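Local coordinates for protein diaminopimelate decarboxylase (Phaeodactylum tricornutum, PDB 7JPJ) that probably catalyses the pyridoxal 5'-phosphate-dependent decarboxylation of diaminopimelate in lysine biosynthesis and works as a dimer, at residues A[123-126]-A[127-131]; A[133-136]-A[137-140]; A[187-190]-A[191-195]. One frame throughout, in Å; residues are numbered along the deposited sequence.

In the fold
All three contacts lie in the pyridoxal-binding barrel domain, on two neighbouring helices and the loop that follows one of them. Contact 1 is the start of helix 125-134, contact 2 the loop that follows its end, and contact 3 the end of helix 185-192. The centres of contact 1 and contact 2 are about 12 Å apart. Contact 3 has its centre about 11 Å from that of contact 1. V125 CG1 of contact 1 packs on I189 CD1 of contact 3 at 3.7 Å, and F131 CE2 lies 3.6 Å from A140 CB of contact 2. The C123 side chain is about 10 Å from that of K60, predicted to carry the cofactor, which is not attached here. Contacts 2 and 3 lie away from the cofactor and ligand sites.

Contact 1. Residues A[123-126]-A[127-131]; sequences CSVS and QLERF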
loop_
_atom_site.group_PDB
_atom_site.type_symbol
_atom_site.label_atom_id
_atom_site.label_comp_id
_atom_site.label_asym_id
_atom_site.label_seq_id
_atom_site.Cartn_x
_atom_site.Cartn_y
_atom_site.Cartn_z
ATOM N N CYS A 123 1.731 -23.770 10.498
ATOM C CA CYS A 123 1.181 -23.485 9.181
ATOM C C CYS A 123 1.959 -24.131 8.043
ATOM O O CYS A 123 1.562 -23.986 6.883
ATOM C CB CYS A 123 1.104 -21.971 8.964
ATOM S SG CYS A 123 -0.060 -21.141 10.084
ATOM N N SER A 124 3.049 -24.836 8.334
ATOM C CA SER A 124 3.780 -25.577 7.316
ATOM C C SER A 124 4.537 -26.704 8.000
ATOM O O SER A 124 4.662 -26.742 9.225
ATOM C CB SER A 124 4.739 -24.677 6.532
ATOM O OG SER A 124 5.794 -24.209 7.354
ATOM N N VAL A 125 5.038 -27.632 7.183
ATOM C CA VAL A 125 5.858 -28.714 7.719
ATOM C C VAL A 125 7.083 -28.150 8.429
ATOM O O VAL A 125 7.448 -28.602 9.520
ATOM C CB VAL A 125 6.245 -29.694 6.595
ATOM C CG1 VAL A 125 7.329 -30.656 7.064
ATOM C CG2 VAL A 125 5.017 -30.456 6.118
ATOM N N SER A 126 7.713 -27.131 7.834
ATOM C CA SER A 126 8.913 -26.536 8.419
ATOM C C SER A 126 8.644 -25.988 9.814
ATOM O O SER A 126 9.482 -26.126 10.713
ATOM C CB SER A 126 9.431 -25.418 7.517
ATOM O OG SER A 126 9.143 -25.694 6.161
ATOM N N GLN A 127 7.489 -25.349 10.012
ATOM C CA GLN A 127 7.184 -24.771 11.316
ATOM C C GLN A 127 6.927 -25.853 12.353
ATOM O O GLN A 127 7.364 -25.736 13.504
ATOM C CB GLN A 127 5.980 -23.840 11.215
ATOM C CG GLN A 127 6.231 -22.592 10.401
ATOM C CD GLN A 127 5.062 -21.636 10.442
ATOM O OE1 GLN A 127 3.984 -21.977 10.932
ATOM N NE2 GLN A 127 5.267 -20.427 9.932
ATOM N N LEU A 128 6.212 -26.909 11.965
ATOM C CA LEU A 128 5.972 -28.014 12.882
ATOM C C LEU A 128 7.281 -28.668 13.303
ATOM O O LEU A 128 7.480 -28.980 14.482
ATOM C CB LEU A 128 5.041 -29.035 12.230
ATOM C CG LEU A 128 4.354 -30.045 13.148
ATOM C CD1 LEU A 128 3.550 -29.326 14.215
ATOM C CD2 LEU A 128 3.470 -30.974 12.336
ATOM N N GLU A 129 8.195 -28.871 12.352
ATOM C CA GLU A 129 9.461 -29.516 12.678
ATOM C C GLU A 129 10.309 -28.642 13.595
ATOM O O GLU A 129 10.947 -29.149 14.525
ATOM C CB GLU A 129 10.222 -29.856 11.398
ATOM C CG GLU A 129 9.626 -31.016 10.618
ATOM C CD GLU A 129 10.308 -31.226 9.280
ATOM O OE1 GLU A 129 10.967 -30.281 8.794
ATOM O OE2 GLU A 129 10.189 -32.335 8.719
ATOM N N ARG A 130 10.328 -27.327 13.351
ATOM C CA ARG A 130 11.050 -26.425 14.243
ATOM C C ARG A 130 10.438 -26.431 15.639
ATOM O O ARG A 130 11.160 -26.406 16.644
ATOM C CB ARG A 130 11.063 -25.009 13.663
ATOM C CG ARG A 130 11.881 -24.863 12.383
ATOM C CD ARG A 130 11.809 -23.446 11.835
ATOM N NE ARG A 130 12.392 -22.479 12.761
ATOM C CZ ARG A 130 12.288 -21.160 12.632
ATOM N NH1 ARG A 130 11.619 -20.640 11.610
ATOM N NH2 ARG A 130 12.852 -20.361 13.529
ATOM N N PHE A 131 9.106 -26.468 15.721
ATOM C CA PHE A 131 8.442 -26.583 17.015
ATOM C C PHE A 131 8.776 -27.912 17.681
ATOM O O PHE A 131 9.091 -27.961 18.876
ATOM C CB PHE A 131 6.930 -26.431 16.834
ATOM C CG PHE A 131 6.166 -26.332 18.122
ATOM C CD1 PHE A 131 5.954 -25.103 18.723
ATOM C CD2 PHE A 131 5.649 -27.466 18.726
ATOM C CE1 PHE A 131 5.243 -25.008 19.905
ATOM C CE2 PHE A 131 4.943 -27.378 19.906
ATOM C CZ PHE A 131 4.739 -26.146 20.496
#
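Q127 reaches back to C123 and S124 where helix 125-134 begins. Q127 OE1 accepts from C123 N at 2.9 Å, with an N-H...O angle of 160° and the donor tilted from the carbonyl plane. CG of Q127 is anti to its carbonyl carbon (chi1 -67°) and the chain runs extended beyond it, which brings the amide back beside the residues before the helix. NE2 of the same amide donates to T103 O, so both ends of the group are held. S124 is the N-cap. Its OG takes a weak capping bond from Q127 N at 3.4 Å and is more firmly paired with D297 of the second subunit, which also binds S126 OG. The i to i+4 helical bonds start with L128 N to S124 O and E129 N to V125 O.

The other contacts are van der Waals ones. The V125 and E129 side chains pass each other at a slant, with V125 CG1 3.7 Å from E129 OE2. R130 CG lies beside S126 O.

The helix joins strands 119-122 and 141-147 in a beta-alpha-beta unit. L128 and F131 pack on V142 of the second strand, V125 and E129 on I189 of helix 185-192, and R130 and F131 on F110 of helix 110-116.

Contact 2. Residues A[133-136]-A[137-140]; sequences EHYA and GKGA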
loop_
_atom_site.group_PDB
_atom_site.type_symbol
_atom_site.label_atom_id
_atom_site.label_comp_id
_atom_site.label_asym_id
_atom_site.label_seq_id
_atom_site.Cartn_x
_atom_site.Cartn_y
_atom_site.Cartn_z
ATOM N N GLU A 133 11.380 -29.897 17.129
ATOM C CA GLU A 133 12.793 -29.948 17.495
ATOM C C GLU A 133 13.034 -29.304 18.854
ATOM O O GLU A 133 13.873 -29.772 19.634
ATOM C CB GLU A 133 13.643 -29.257 16.424
ATOM C CG GLU A 133 13.932 -30.102 15.188
ATOM C CD GLU A 133 14.696 -29.340 14.110
ATOM O OE1 GLU A 133 15.005 -29.948 13.062
ATOM O OE2 GLU A 133 14.989 -28.138 14.305
ATOM N N HIS A 134 12.303 -28.232 19.161
ATOM C CA HIS A 134 12.536 -27.496 20.397
ATOM C C HIS A 134 11.815 -28.118 21.587
ATOM O O HIS A 134 12.292 -28.003 22.721
ATOM C CB HIS A 134 12.103 -26.040 20.222
ATOM C CG HIS A 134 12.607 -25.126 21.295
ATOM N ND1 HIS A 134 11.916 -24.902 22.465
ATOM C CD2 HIS A 134 13.737 -24.383 21.376
ATOM C CE1 HIS A 134 12.596 -24.058 23.221
ATOM N NE2 HIS A 134 13.705 -23.728 22.583
ATOM N N TYR A 135 10.681 -28.776 21.356
ATOM C CA TYR A 135 9.870 -29.373 22.411
ATOM C C TYR A 135 9.751 -30.879 22.218
ATOM O O TYR A 135 8.676 -31.459 22.369
ATOM C CB TYR A 135 8.484 -28.737 22.459
ATOM C CG TYR A 135 8.498 -27.256 22.752
ATOM C CD1 TYR A 135 8.908 -26.780 23.990
ATOM C CD2 TYR A 135 8.091 -26.334 21.798
ATOM C CE1 TYR A 135 8.924 -25.426 24.267
ATOM C CE2 TYR A 135 8.102 -24.978 22.064
ATOM C CZ TYR A 135 8.520 -24.527 23.302
ATOM O OH TYR A 135 8.531 -23.175 23.574
ATOM N N ALA A 136 10.863 -31.528 21.887
ATOM C CA ALA A 136 10.843 -32.943 21.540
ATOM C C ALA A 136 10.493 -33.799 22.752
ATOM O O ALA A 136 11.129 -33.693 23.807
ATOM C CB ALA A 136 12.197 -33.363 20.967
ATOM N N GLY A 137 9.478 -34.651 22.595
ATOM C CA GLY A 137 9.056 -35.584 23.625
ATOM C C GLY A 137 8.720 -34.952 24.960
ATOM O O GLY A 137 9.431 -35.173 25.945
ATOM N N LYS A 138 7.635 -34.177 25.018
ATOM C CA LYS A 138 7.307 -33.437 26.235
ATOM C C LYS A 138 5.858 -33.566 26.723
ATOM O O LYS A 138 5.632 -33.488 27.935
ATOM C CB LYS A 138 7.678 -31.962 26.056
ATOM C CG LYS A 138 9.125 -31.680 26.445
ATOM C CD LYS A 138 9.533 -30.237 26.207
ATOM C CE LYS A 138 11.020 -30.040 26.492
ATOM N NZ LYS A 138 11.401 -30.482 27.867
ATOM N N GLY A 139 4.852 -33.697 25.854
ATOM C CA GLY A 139 4.886 -33.386 24.441
ATOM C C GLY A 139 3.997 -32.180 24.249
ATOM O O GLY A 139 2.799 -32.229 24.531
ATOM N N ALA A 140 4.599 -31.086 23.792
ATOM C CA ALA A 140 3.901 -29.811 23.759
ATOM C C ALA A 140 2.661 -29.890 22.879
ATOM O O ALA A 140 2.650 -30.565 21.845
ATOM C CB ALA A 140 4.840 -28.716 23.258
#
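In the turn that leads from helix 125-134 into strand 141-147, K138 and A140 pack against Y135. Y135 is the first residue to leave helical geometry. Its CB meets A140 CB at 3.7 Å, and A140 CB is also 4.0 Å from Y135 CG, oblique to the ring. K138 comes in at the ring edge, near its plane, with CD 4.2 Å from Y135 CD1. The same CD carbon rests 3.9 Å from Y135 CA, laid along Y135 by the extended lysine chain. The K138 and Y135 side chains lie across each other at a slant. On one face of the Y135 ring, H134 ND1 sits 3.5 Å above the plane, offset toward the rim.

Y135 is buried, and its hydroxyl is hydrogen-bonded to D115 OD1 on helix 110-116. The ring also meets that of F131, one turn earlier, with their planes at about 50°. The chain turns through G137, which has positive phi, and the peptide between K138 and G139 is modelled as cis. The backbone of G137 pairs with Y193 and that of A140 with E196. This is a helix-to-strand connection of the parallel beta-alpha-beta kind, as in the TIM-barrel domain of this decarboxylase family.

Contact 3. Residues A[187-190]-A[191-195]; sequences PDIV and ERYGL
I189 and Y193 lie side by side and point the same way, one turn apart, where helix 185-192 ends in a Schellman motif. CG2 of I189 meets the ring of Y193 at its edge and in its plane, 3.8 Å from CE2. With CG1 anti to the carbonyl carbon (chi1 -57°), CG2 is anti to the backbone N, on the side of the Y193 ring. The backbone O of I189 lies oblique to the same ring, 3.3 Å from CD2. It also accepts a weak bond from Y193 N.

The preceding residue lies over part of one face of the ring. R192 CD stands 3.5 Å above its plane, offset toward the rim. The ring is thus bordered by aliphatic carbon at one edge and over part of one face. Y193 also touches A136 in the loop after helix 125-134 and E133 near the end of that helix.

V190 and L195 make the second apolar pair. V190 CG1, anti to its backbone N, approaches L195 CB at 4.0 Å. L195 then packs on L128 of helix 125-134. One side of this helix end is therefore set against its neighbour.

Regular bonds run from E191 N to P187 O and from R192 N to D188 O. After them the pattern changes. G194 takes positive phi (62°) as the C-prime residue, and its N bonds to E191 O. The chain leaves the helix here and L195 N bonds to V190 O, at 2.9 Å with an N-H...O angle of 144°.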
loop_
_atom_site.group_PDB
_atom_site.type_symbol
_atom_site.label_atom_id
_atom_site.label_comp_id
_atom_site.label_asym_id
_atom_site.label_seq_id
_atom_site.Cartn_x
_atom_site.Cartn_y
_atom_site.Cartn_z
ATOM N N PRO A 187 1.478 -36.823 10.550
ATOM C CA PRO A 187 1.459 -37.661 11.763
ATOM C C PRO A 187 2.810 -38.262 12.106
ATOM O O PRO A 187 3.080 -38.514 13.286
ATOM C CB PRO A 187 0.432 -38.748 11.423
ATOM C CG PRO A 187 -0.438 -38.131 10.398
ATOM C CD PRO A 187 0.473 -37.285 9.573
ATOM N N ASP A 188 3.670 -38.502 11.110
ATOM C CA ASP A 188 5.009 -39.008 11.398
ATOM C C ASP A 188 5.850 -37.959 12.113
ATOM O O ASP A 188 6.632 -38.289 13.013
ATOM C CB ASP A 188 5.696 -39.455 10.108
ATOM C CG ASP A 188 5.177 -40.788 9.600
ATOM O OD1 ASP A 188 4.083 -41.213 10.035
ATOM O OD2 ASP A 188 5.857 -41.411 8.757
ATOM N N ILE A 189 5.708 -36.690 11.724
ATOM C CA ILE A 189 6.422 -35.619 12.409
ATOM C C ILE A 189 5.920 -35.477 13.841
ATOM O O ILE A 189 6.701 -35.224 14.766
ATOM C CB ILE A 189 6.281 -34.303 11.624
ATOM C CG1 ILE A 189 6.783 -34.484 10.189
ATOM C CG2 ILE A 189 7.038 -33.181 12.317
ATOM C CD1 ILE A 189 6.253 -33.454 9.214
ATOM N N VAL A 190 4.612 -35.651 14.047
ATOM C CA VAL A 190 4.038 -35.528 15.386
ATOM C C VAL A 190 4.582 -36.620 16.300
ATOM O O VAL A 190 4.981 -36.356 17.441
ATOM C CB VAL A 190 2.501 -35.563 15.314
ATOM C CG1 VAL A 190 1.908 -35.875 16.680
ATOM C CG2 VAL A 190 1.974 -34.240 14.787
ATOM N N GLU A 191 4.607 -37.863 15.813
ATOM C CA GLU A 191 5.141 -38.960 16.613
ATOM C C GLU A 191 6.641 -38.805 16.836
ATOM O O GLU A 191 7.154 -39.145 17.910
ATOM C CB GLU A 191 4.836 -40.300 15.939
ATOM C CG GLU A 191 5.672 -41.466 16.456
ATOM C CD GLU A 191 5.309 -42.787 15.805
ATOM O OE1 GLU A 191 5.464 -43.840 16.461
ATOM O OE2 GLU A 191 4.878 -42.770 14.632
ATOM N N ARG A 192 7.358 -38.286 15.835
ATOM C CA ARG A 192 8.809 -38.164 15.938
ATOM C C ARG A 192 9.216 -37.295 17.122
ATOM O O ARG A 192 10.184 -37.607 17.825
ATOM C CB ARG A 192 9.373 -37.595 14.638
ATOM C CG ARG A 192 10.868 -37.771 14.480
ATOM C CD ARG A 192 11.457 -36.605 13.713
ATOM N NE ARG A 192 12.812 -36.874 13.246
ATOM C CZ ARG A 192 13.417 -36.169 12.298
ATOM N NH1 ARG A 192 12.780 -35.156 11.721
ATOM N NH2 ARG A 192 14.655 -36.471 11.927
ATOM N N TYR A 193 8.488 -36.207 17.365
ATOM C CA TYR A 193 8.788 -35.299 18.463
ATOM C C TYR A 193 7.817 -35.441 19.628
ATOM O O TYR A 193 7.832 -34.608 20.540
ATOM C CB TYR A 193 8.805 -33.855 17.959
ATOM C CG TYR A 193 9.770 -33.623 16.817
ATOM C CD1 TYR A 193 11.144 -33.714 17.013
ATOM C CD2 TYR A 193 9.309 -33.312 15.543
ATOM C CE1 TYR A 193 12.032 -33.502 15.972
ATOM C CE2 TYR A 193 10.190 -33.099 14.498
ATOM C CZ TYR A 193 11.550 -33.195 14.717
ATOM O OH TYR A 193 12.429 -32.984 13.678
ATOM N N GLY A 194 6.979 -36.474 19.624
ATOM C CA GLY A 194 6.053 -36.684 20.723
ATOM C C GLY A 194 5.062 -35.561 20.920
ATOM O O GLY A 194 4.607 -35.334 22.045
ATOM N N LEU A 195 4.713 -34.850 19.851
ATOM C CA LEU A 195 3.790 -33.733 19.947
ATOM C C LEU A 195 2.379 -34.218 20.277
ATOM O O LEU A 195 2.062 -35.408 20.210
ATOM C CB LEU A 195 3.768 -32.942 18.639
ATOM C CG LEU A 195 5.076 -32.290 18.204
ATOM C CD1 LEU A 195 4.877 -31.560 16.892
ATOM C CD2 LEU A 195 5.573 -31.342 19.279
#